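Local coordinates for protein Non-reducing end alpha-L-arabinofuranosidase BoGH43B (Bacteroides ovatus, PDB 5JOZ) that removes terminal non-reducing alpha-L-arabinofuranosyl residues from xyloglucan side branches by hydrolysis, as a family 43 glycoside hydrolase, at residues Q100-V105 with V120-V125; N63-C68 with G91-G96; K135-S140 with F147-M152. All coordinates share one frame; numbering follows the deposited sequence.

Contact 1 of 3, residues Q100-V105 with V120-V125; sequences QGVFYV and VGNWYV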
loop_
_atom_site.group_PDB
_atom_site.type_symbol
_atom_site.label_atom_id
_atom_site.label_comp_id
_atom_site.label_asym_id
_atom_site.label_seq_id
_atom_site.Cartn_x
_atom_site.Cartn_y
_atom_site.Cartn_z
ATOM N N GLN A 100 -0.644 4.213 -20.494
ATOM C CA GLN A 100 -1.882 4.304 -21.267
ATOM C C GLN A 100 -3.127 4.021 -20.394
ATOM O O GLN A 100 -4.192 3.741 -20.920
ATOM C CB GLN A 100 -1.809 3.327 -22.453
ATOM C CG GLN A 100 -0.535 3.446 -23.305
ATOM C CD GLN A 100 -0.374 2.347 -24.357
ATOM O OE1 GLN A 100 0.718 1.806 -24.540
ATOM N NE2 GLN A 100 -1.460 2.009 -25.051
ATOM N N GLY A 101 -2.999 4.098 -19.068
ATOM C CA GLY A 101 -4.153 4.025 -18.158
ATOM C C GLY A 101 -4.371 2.620 -17.629
ATOM O O GLY A 101 -3.530 2.093 -16.900
ATOM N N VAL A 102 -5.492 2.003 -18.002
ATOM C CA VAL A 102 -5.848 0.696 -17.477
ATOM C C VAL A 102 -5.021 -0.380 -18.149
ATOM O O VAL A 102 -4.883 -0.377 -19.357
ATOM C CB VAL A 102 -7.359 0.433 -17.626
ATOM C CG1 VAL A 102 -7.726 -0.991 -17.230
ATOM C CG2 VAL A 102 -8.136 1.432 -16.776
ATOM N N PHE A 103 -4.482 -1.298 -17.351
ATOM C CA PHE A 103 -3.659 -2.411 -17.847
ATOM C C PHE A 103 -3.956 -3.668 -17.042
ATOM O O PHE A 103 -4.466 -3.580 -15.936
ATOM C CB PHE A 103 -2.163 -2.094 -17.686
ATOM C CG PHE A 103 -1.729 -2.045 -16.253
ATOM C CD1 PHE A 103 -1.899 -0.889 -15.524
ATOM C CD2 PHE A 103 -1.245 -3.183 -15.610
ATOM C CE1 PHE A 103 -1.578 -0.843 -14.179
ATOM C CE2 PHE A 103 -0.909 -3.143 -14.262
ATOM C CZ PHE A 103 -1.078 -1.965 -13.549
ATOM N N TYR A 104 -3.585 -4.824 -17.573
ATOM C CA TYR A 104 -3.417 -6.001 -16.740
ATOM C C TYR A 104 -2.133 -6.741 -17.049
ATOM O O TYR A 104 -1.538 -6.553 -18.102
ATOM C CB TYR A 104 -4.643 -6.944 -16.780
ATOM C CG TYR A 104 -4.944 -7.657 -18.086
ATOM C CD1 TYR A 104 -5.723 -7.051 -19.068
ATOM C CD2 TYR A 104 -4.492 -8.964 -18.318
ATOM C CE1 TYR A 104 -6.019 -7.703 -20.260
ATOM C CE2 TYR A 104 -4.784 -9.627 -19.513
ATOM C CZ TYR A 104 -5.549 -8.987 -20.481
ATOM O OH TYR A 104 -5.852 -9.619 -21.670
ATOM N N VAL A 105 -1.721 -7.580 -16.095
ATOM C CA VAL A 105 -0.559 -8.459 -16.213
ATOM C C VAL A 105 -0.958 -9.850 -15.743
ATOM O O VAL A 105 -1.879 -9.986 -14.945
ATOM C CB VAL A 105 0.651 -7.959 -15.377
ATOM C CG1 VAL A 105 1.239 -6.701 -15.990
ATOM C CG2 VAL A 105 0.278 -7.704 -13.922
ATOM N N VAL A 120 -5.497 -1.930 -22.135
ATOM C CA VAL A 120 -6.858 -2.154 -22.630
ATOM C C VAL A 120 -7.439 -0.908 -23.337
ATOM O O VAL A 120 -8.414 -1.008 -24.094
ATOM C CB VAL A 120 -7.800 -2.665 -21.500
ATOM C CG1 VAL A 120 -7.169 -3.836 -20.753
ATOM C CG2 VAL A 120 -8.178 -1.558 -20.528
ATOM N N GLY A 121 -6.858 0.257 -23.064
ATOM C CA GLY A 121 -7.125 1.466 -23.823
ATOM C C GLY A 121 -8.180 2.374 -23.253
ATOM O O GLY A 121 -8.977 2.937 -24.001
ATOM N N ASN A 122 -8.183 2.530 -21.935
ATOM C CA ASN A 122 -8.999 3.563 -21.283
ATOM C C ASN A 122 -8.374 3.987 -19.952
ATOM O O ASN A 122 -7.410 3.367 -19.483
ATOM C CB ASN A 122 -10.470 3.113 -21.122
ATOM C CG ASN A 122 -10.632 1.848 -20.286
ATOM O OD1 ASN A 122 -10.424 1.848 -19.071
ATOM N ND2 ASN A 122 -11.068 0.776 -20.929
ATOM N N TRP A 123 -8.932 5.040 -19.359
ATOM C CA TRP A 123 -8.404 5.627 -18.129
ATOM C C TRP A 123 -9.377 5.479 -16.941
ATOM O O TRP A 123 -9.352 6.281 -16.003
ATOM C CB TRP A 123 -8.067 7.095 -18.396
ATOM C CG TRP A 123 -6.916 7.261 -19.345
ATOM C CD1 TRP A 123 -6.974 7.274 -20.707
ATOM C CD2 TRP A 123 -5.534 7.414 -19.000
ATOM N NE1 TRP A 123 -5.716 7.433 -21.235
ATOM C CE2 TRP A 123 -4.811 7.523 -20.209
ATOM C CE3 TRP A 123 -4.837 7.470 -17.787
ATOM C CZ2 TRP A 123 -3.419 7.689 -20.244
ATOM C CZ3 TRP A 123 -3.452 7.634 -17.818
ATOM C CH2 TRP A 123 -2.759 7.742 -19.038
ATOM N N TYR A 124 -10.224 4.447 -16.960
ATOM C CA TYR A 124 -11.193 4.270 -15.878
ATOM C C TYR A 124 -10.491 3.826 -14.589
ATOM O O TYR A 124 -9.562 3.014 -14.613
ATOM C CB TYR A 124 -12.297 3.289 -16.275
ATOM C CG TYR A 124 -13.162 3.768 -17.438
ATOM C CD1 TYR A 124 -13.792 5.016 -17.404
ATOM C CD2 TYR A 124 -13.368 2.967 -18.561
ATOM C CE1 TYR A 124 -14.580 5.456 -18.461
ATOM C CE2 TYR A 124 -14.161 3.401 -19.625
ATOM C CZ TYR A 124 -14.765 4.640 -19.568
ATOM O OH TYR A 124 -15.552 5.068 -20.612
ATOM N N VAL A 125 -10.909 4.408 -13.472
ATOM C CA VAL A 125 -10.414 4.019 -12.156
ATOM C C VAL A 125 -11.123 2.733 -11.739
ATOM O O VAL A 125 -12.238 2.460 -12.196
ATOM C CB VAL A 125 -10.619 5.165 -11.123
ATOM C CG1 VAL A 125 -12.076 5.283 -10.662
ATOM C CG2 VAL A 125 -9.675 5.004 -9.936
HETATM O O HOH W 1 -4.927 1.268 -21.497
#
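With CG1 anti to its backbone N (chi1 173°) and CG2 anti to its carbonyl carbon, Val-102 straddles the segment 120-125, one methyl serving each half. Val-102 crosses Val-120 obliquely; chi1 of -50° puts CG2 of Val-120 between backbone N and carbonyl carbon, and Val-102 CG1 and Val-120 CG2 meet tightly at 3.4 Å. The other methyl faces polar atoms: Val-102 CG2 lies 3.0 Å from Tyr-124 O and also meets OD1 of Asn-122, whose chi1 of 60° folds the amide back toward the strand. OD1 in turn accepts a weak bond from Tyr-124 N. Val-120 CG1 sits at the edge of the Tyr-104 ring, in its plane.

Two main-chain hydrogen bonds tie the segments. Val-102 N donates to Asn-122 O at 2.8 Å, almost straight along the C=O axis, whereas Val-120 N reaches Val-102 O at 3.2 Å from above the carbonyl plane. A water donates to Gln-100 O and Val-102 O and accepts from Gly-121 N, which makes no direct bond to the segment 100-105. Trp-123 lays one indole face over Gly-101, whose bare CA stands 3.7 Å from the centroid of the six-membered ring in a CH-pi contact and also makes a C-H contact to Asn-122 O.

The sheet is a blade of the five-bladed family 43 beta-propeller, and the loop, leading to strand 128-132 of the next blade, prolongs the edge pairing of strands 102-107 and 118-119. Strand 86-94 flanks 102-107 on its other edge, and Phe-138 of strand 135-141 packs against Val-102 and Asn-122.

Contact 2 of 3, residues N63-C68 with G91-G96; sequences NPLMGC and GTNYGG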
loop_
_atom_site.group_PDB
_atom_site.type_symbol
_atom_site.label_atom_id
_atom_site.label_comp_id
_atom_site.label_asym_id
_atom_site.label_seq_id
_atom_site.Cartn_x
_atom_site.Cartn_y
_atom_site.Cartn_z
ATOM N N ASN A 63 5.622 -1.140 -14.554
ATOM C CA ASN A 63 5.237 -0.017 -13.676
ATOM C C ASN A 63 5.976 1.262 -14.099
ATOM O O ASN A 63 6.927 1.687 -13.438
ATOM C CB ASN A 63 5.483 -0.346 -12.177
ATOM C CG ASN A 63 4.584 0.461 -11.206
ATOM O OD1 ASN A 63 3.758 1.283 -11.610
ATOM N ND2 ASN A 63 4.755 0.215 -9.910
ATOM N N PRO A 64 5.546 1.877 -15.219
ATOM C CA PRO A 64 6.085 3.197 -15.599
ATOM C C PRO A 64 5.590 4.288 -14.651
ATOM O O PRO A 64 4.388 4.561 -14.609
ATOM C CB PRO A 64 5.539 3.414 -17.022
ATOM C CG PRO A 64 4.348 2.525 -17.131
ATOM C CD PRO A 64 4.598 1.353 -16.222
ATOM N N LEU A 65 6.505 4.887 -13.890
ATOM C CA LEU A 65 6.138 5.817 -12.815
ATOM C C LEU A 65 6.727 7.219 -12.887
ATOM O O LEU A 65 6.297 8.092 -12.124
ATOM C CB LEU A 65 6.492 5.197 -11.461
ATOM C CG LEU A 65 5.585 4.050 -10.994
ATOM C CD1 LEU A 65 6.169 3.401 -9.757
ATOM C CD2 LEU A 65 4.176 4.547 -10.708
ATOM N N MET A 66 7.681 7.457 -13.790
ATOM C CA MET A 66 8.421 8.729 -13.793
ATOM C C MET A 66 7.490 9.901 -14.108
ATOM O O MET A 66 6.601 9.799 -14.969
ATOM C CB MET A 66 9.595 8.687 -14.784
ATOM C CG MET A 66 10.696 7.678 -14.439
ATOM S SD MET A 66 11.492 7.850 -12.808
ATOM C CE MET A 66 13.191 7.476 -13.243
ATOM N N GLY A 67 7.668 10.994 -13.373
ATOM C CA GLY A 67 6.816 12.172 -13.514
ATOM C C GLY A 67 5.522 12.135 -12.713
ATOM O O GLY A 67 4.872 13.165 -12.580
ATOM N N CYS A 68 5.144 10.978 -12.158
ATOM C CA CYS A 68 3.871 10.863 -11.423
ATOM C C CYS A 68 3.935 11.633 -10.100
ATOM O O CYS A 68 4.995 11.731 -9.468
ATOM C CB CYS A 68 3.477 9.388 -11.188
ATOM S SG CYS A 68 4.165 8.604 -9.704
ATOM N N GLY A 91 -5.326 -3.091 -13.143
ATOM C CA GLY A 91 -5.357 -1.848 -12.375
ATOM C C GLY A 91 -5.264 -0.648 -13.277
ATOM O O GLY A 91 -5.367 -0.777 -14.504
ATOM N N THR A 92 -5.080 0.521 -12.682
ATOM C CA THR A 92 -4.865 1.759 -13.441
ATOM C C THR A 92 -3.596 2.488 -12.974
ATOM O O THR A 92 -3.362 2.620 -11.778
ATOM C CB THR A 92 -6.053 2.712 -13.273
ATOM O OG1 THR A 92 -7.262 1.960 -13.175
ATOM C CG2 THR A 92 -6.149 3.673 -14.452
ATOM N N ASN A 93 -2.800 2.965 -13.927
ATOM C CA ASN A 93 -1.619 3.804 -13.672
ATOM C C ASN A 93 -1.939 5.239 -14.127
ATOM O O ASN A 93 -2.207 5.468 -15.305
ATOM C CB ASN A 93 -0.429 3.215 -14.443
ATOM C CG ASN A 93 0.864 4.007 -14.273
ATOM O OD1 ASN A 93 0.898 5.239 -14.388
ATOM N ND2 ASN A 93 1.953 3.286 -14.037
ATOM N N TYR A 94 -1.928 6.192 -13.199
ATOM C CA TYR A 94 -2.133 7.612 -13.526
ATOM C C TYR A 94 -0.852 8.399 -13.332
ATOM O O TYR A 94 -0.323 8.448 -12.220
ATOM C CB TYR A 94 -3.213 8.246 -12.641
ATOM C CG TYR A 94 -4.628 7.751 -12.885
ATOM C CD1 TYR A 94 -5.412 8.275 -13.915
ATOM C CD2 TYR A 94 -5.193 6.776 -12.061
ATOM C CE1 TYR A 94 -6.709 7.824 -14.126
ATOM C CE2 TYR A 94 -6.489 6.324 -12.264
ATOM C CZ TYR A 94 -7.245 6.847 -13.296
ATOM O OH TYR A 94 -8.531 6.385 -13.485
ATOM N N GLY A 95 -0.361 9.011 -14.410
ATOM C CA GLY A 95 0.662 10.054 -14.325
ATOM C C GLY A 95 2.080 9.665 -14.692
ATOM O O GLY A 95 2.921 10.540 -14.891
ATOM N N GLY A 96 2.364 8.365 -14.767
ATOM C CA GLY A 96 3.682 7.890 -15.176
ATOM C C GLY A 96 3.912 8.025 -16.676
ATOM O O GLY A 96 3.018 7.731 -17.485
#
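Asn-93 extends from the end of strand 86-94 with CG anti to its backbone N (chi1 179°), which carries the amide across to the loop 63-68, the link into this beta-propeller blade from the preceding one. Its ND2 gives a hydrogen bond of 2.8 Å to Pro-64 O; the acceptor lies near the amide plane of Asn-93, while the donor approaches from above the carbonyl plane of Pro-64. The amide of Asn-63 stands almost perpendicular to that of Asn-93, the planes 89° apart, and Asn-63 OD1 is bonded instead to Gln-75. Pro-64 crosses Asn-93 obliquely, its CD 3.9 Å from Asn-93 ND2.

The other end of the Asn-93 amide turns back to its own segment, where OD1 accepts a weak bond from Gly-96 N. Having no side chain, Gly-96 lies directly against the type II turn 65-68: Gly-96 CA directs a C-H at Pro-64 O, 3.4 Å away, and a more bent one at Met-66 O. Cys-68 brings its CB against the Gly-95 to Gly-96 peptide.

Pro-64 O is therefore gripped by one N-H and one C-H donor, and a single side-chain amide fastens a loop to a strand end; main-chain pairing comes just beyond, between Met-66 and Lys-97.

Contact 3 of 3, residues K135-S140 with F147-M152; sequences KMYFLS and FLLGVM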
loop_
_atom_site.group_PDB
_atom_site.type_symbol
_atom_site.label_atom_id
_atom_site.label_comp_id
_atom_site.label_asym_id
_atom_site.label_seq_id
_atom_site.Cartn_x
_atom_site.Cartn_y
_atom_site.Cartn_z
ATOM N N LYS A 135 -16.292 -16.480 -20.047
ATOM C CA LYS A 135 -16.075 -15.103 -20.502
ATOM C C LYS A 135 -15.334 -14.325 -19.433
ATOM O O LYS A 135 -15.491 -14.585 -18.233
ATOM C CB LYS A 135 -17.398 -14.390 -20.758
ATOM C CG LYS A 135 -18.295 -15.069 -21.774
ATOM C CD LYS A 135 -19.527 -14.227 -22.060
ATOM C CE LYS A 135 -20.400 -14.861 -23.129
ATOM N NZ LYS A 135 -21.214 -13.821 -23.808
ATOM N N MET A 136 -14.547 -13.353 -19.879
ATOM C CA MET A 136 -13.808 -12.461 -18.998
ATOM C C MET A 136 -14.501 -11.101 -19.003
ATOM O O MET A 136 -14.306 -10.303 -19.930
ATOM C CB MET A 136 -12.363 -12.348 -19.478
ATOM C CG MET A 136 -11.486 -11.379 -18.708
ATOM S SD MET A 136 -9.813 -11.467 -19.365
ATOM C CE MET A 136 -9.103 -9.925 -18.802
ATOM N N TYR A 137 -15.305 -10.851 -17.960
ATOM C CA TYR A 137 -16.036 -9.588 -17.811
ATOM C C TYR A 137 -15.128 -8.477 -17.292
ATOM O O TYR A 137 -14.259 -8.725 -16.467
ATOM C CB TYR A 137 -17.247 -9.747 -16.877
ATOM C CG TYR A 137 -18.391 -10.483 -17.509
ATOM C CD1 TYR A 137 -19.380 -9.795 -18.204
ATOM C CD2 TYR A 137 -18.495 -11.870 -17.411
ATOM C CE1 TYR A 137 -20.430 -10.472 -18.802
ATOM C CE2 TYR A 137 -19.555 -12.552 -17.997
ATOM C CZ TYR A 137 -20.510 -11.844 -18.695
ATOM O OH TYR A 137 -21.560 -12.497 -19.277
ATOM N N PHE A 138 -15.351 -7.263 -17.789
ATOM C CA PHE A 138 -14.636 -6.055 -17.365
ATOM C C PHE A 138 -15.725 -5.133 -16.863
ATOM O O PHE A 138 -16.635 -4.808 -17.615
ATOM C CB PHE A 138 -13.880 -5.413 -18.544
ATOM C CG PHE A 138 -13.225 -4.075 -18.229
ATOM C CD1 PHE A 138 -13.970 -2.886 -18.223
ATOM C CD2 PHE A 138 -11.851 -3.994 -17.993
ATOM C CE1 PHE A 138 -13.369 -1.659 -17.953
ATOM C CE2 PHE A 138 -11.240 -2.765 -17.720
ATOM C CZ PHE A 138 -11.999 -1.594 -17.700
ATOM N N LEU A 139 -15.630 -4.736 -15.595
ATOM C CA LEU A 139 -16.546 -3.801 -14.990
ATOM C C LEU A 139 -15.717 -2.613 -14.487
ATOM O O LEU A 139 -14.670 -2.804 -13.862
ATOM C CB LEU A 139 -17.300 -4.506 -13.867
ATOM C CG LEU A 139 -18.297 -3.711 -13.018
ATOM C CD1 LEU A 139 -19.493 -3.250 -13.831
ATOM C CD2 LEU A 139 -18.758 -4.550 -11.837
ATOM N N SER A 140 -16.160 -1.398 -14.793
ATOM C CA SER A 140 -15.550 -0.201 -14.246
ATOM C C SER A 140 -16.588 0.896 -14.082
ATOM O O SER A 140 -17.615 0.862 -14.761
ATOM C CB SER A 140 -14.447 0.296 -15.168
ATOM O OG SER A 140 -14.993 0.986 -16.283
ATOM N N PHE A 147 -21.845 2.501 -13.933
ATOM C CA PHE A 147 -20.948 1.336 -14.062
ATOM C C PHE A 147 -21.052 0.729 -15.460
ATOM O O PHE A 147 -22.155 0.559 -15.967
ATOM C CB PHE A 147 -21.268 0.266 -13.023
ATOM C CG PHE A 147 -21.088 0.725 -11.612
ATOM C CD1 PHE A 147 -19.861 1.226 -11.184
ATOM C CD2 PHE A 147 -22.136 0.655 -10.703
ATOM C CE1 PHE A 147 -19.683 1.668 -9.879
ATOM C CE2 PHE A 147 -21.966 1.091 -9.390
ATOM C CZ PHE A 147 -20.738 1.598 -8.980
ATOM N N LEU A 148 -19.903 0.400 -16.055
ATOM C CA LEU A 148 -19.821 -0.081 -17.439
ATOM C C LEU A 148 -19.367 -1.518 -17.453
ATOM O O LEU A 148 -18.361 -1.848 -16.838
ATOM C CB LEU A 148 -18.819 0.748 -18.235
ATOM C CG LEU A 148 -19.047 2.254 -18.239
ATOM C CD1 LEU A 148 -17.922 2.944 -18.996
ATOM C CD2 LEU A 148 -20.406 2.615 -18.818
ATOM N N LEU A 149 -20.105 -2.370 -18.150
ATOM C CA LEU A 149 -19.738 -3.770 -18.305
ATOM C C LEU A 149 -19.357 -4.043 -19.763
ATOM O O LEU A 149 -19.931 -3.453 -20.677
ATOM C CB LEU A 149 -20.900 -4.671 -17.896
ATOM C CG LEU A 149 -20.570 -6.155 -17.710
ATOM C CD1 LEU A 149 -19.634 -6.399 -16.522
ATOM C CD2 LEU A 149 -21.865 -6.936 -17.538
ATOM N N GLY A 150 -18.396 -4.945 -19.953
ATOM C CA GLY A 150 -17.934 -5.390 -21.271
ATOM C C GLY A 150 -17.331 -6.788 -21.162
ATOM O O GLY A 150 -17.209 -7.336 -20.059
ATOM N N VAL A 151 -16.980 -7.377 -22.302
ATOM C CA VAL A 151 -16.352 -8.700 -22.344
ATOM C C VAL A 151 -15.052 -8.546 -23.101
ATOM O O VAL A 151 -14.950 -7.735 -24.018
ATOM C CB VAL A 151 -17.264 -9.766 -22.989
ATOM C CG1 VAL A 151 -16.642 -11.161 -22.893
ATOM C CG2 VAL A 151 -18.626 -9.758 -22.305
ATOM N N MET A 152 -14.065 -9.331 -22.697
ATOM C CA MET A 152 -12.681 -9.107 -23.050
ATOM C C MET A 152 -12.050 -10.445 -23.427
ATOM O O MET A 152 -12.368 -11.479 -22.832
ATOM C CB MET A 152 -11.983 -8.479 -21.836
ATOM C CG MET A 152 -10.703 -7.706 -22.106
ATOM S SD MET A 152 -10.081 -6.920 -20.600
ATOM C CE MET A 152 -10.527 -5.210 -20.881
#
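Two methionines and a phenylalanine form an interlocked row on one face of this antiparallel hairpin. Met-136 is fully extended and sets its CE 3.6 Å from Met-152 SD. Met-152 starts out the same way, CG anti to the backbone N, but bends at chi3 (-105°), so that its terminal methyl swings diagonally to Phe-138, reaching it obliquely, CE to CD2 3.4 Å. The sulfur itself stands 5.5 Å from the centroid of the Phe-138 ring in an oblique Met-aromatic contact. Gly-150, directly opposite Phe-138, adds no side chain to this face.

The N-to-C directions of segments 135-140 and 147-152 are 149° apart, antiparallel with a marked twist. At the Phe-138 and Gly-150 pair both amides bond across, Phe-138 N to Gly-150 O arriving from above the carbonyl plane and the return bond lying within it. The pair Ser-140 and Leu-148 is also doubly bonded; Leu-148 N to Ser-140 O, at 2.7 Å, runs nearly along the C=O axis. On the reverse face Tyr-137 lies beside Val-151, pointing the same way, while Leu-149 crosses it and brings CD1 to within 3.8 Å of Tyr-137 CD1. Phe-180 of strand 176-183 packs on Tyr-137, Leu-139 and Leu-149, and Lys-135 makes a salt bridge to Glu-161.

The chemistry is divided for the most part: main-chain atoms pair within the sheet, while thioether, aromatic and aliphatic groups dominate both faces of a propeller blade, Ser-140 being the polar member beside Phe-138.

Overall arrangement
All three contacts belong to the family 43 catalytic domain, a five-bladed beta-propeller. Contact 3 is the buried one, a regular hairpin inside one four-stranded sheet, with largely apolar faces. Contacts 1 and 2 are only partly buried and share the preceding sheet, at neighbouring strands 102-107 and 86-94; each joins a strand end to a loop, contact 1 by two main-chain bonds and a water, contact 2 by an asparagine amide. Tyr-94 and Thr-92 hydroxyls bond to Trp-123 O and Tyr-124 O, linking contacts 1 and 2. Contact 1 also packs on contact 3, Tyr-124 on Ser-140 and Leu-148, Val-120 on Met-152 and Val-102 on Phe-138, whereas contacts 2 and 3 do not touch.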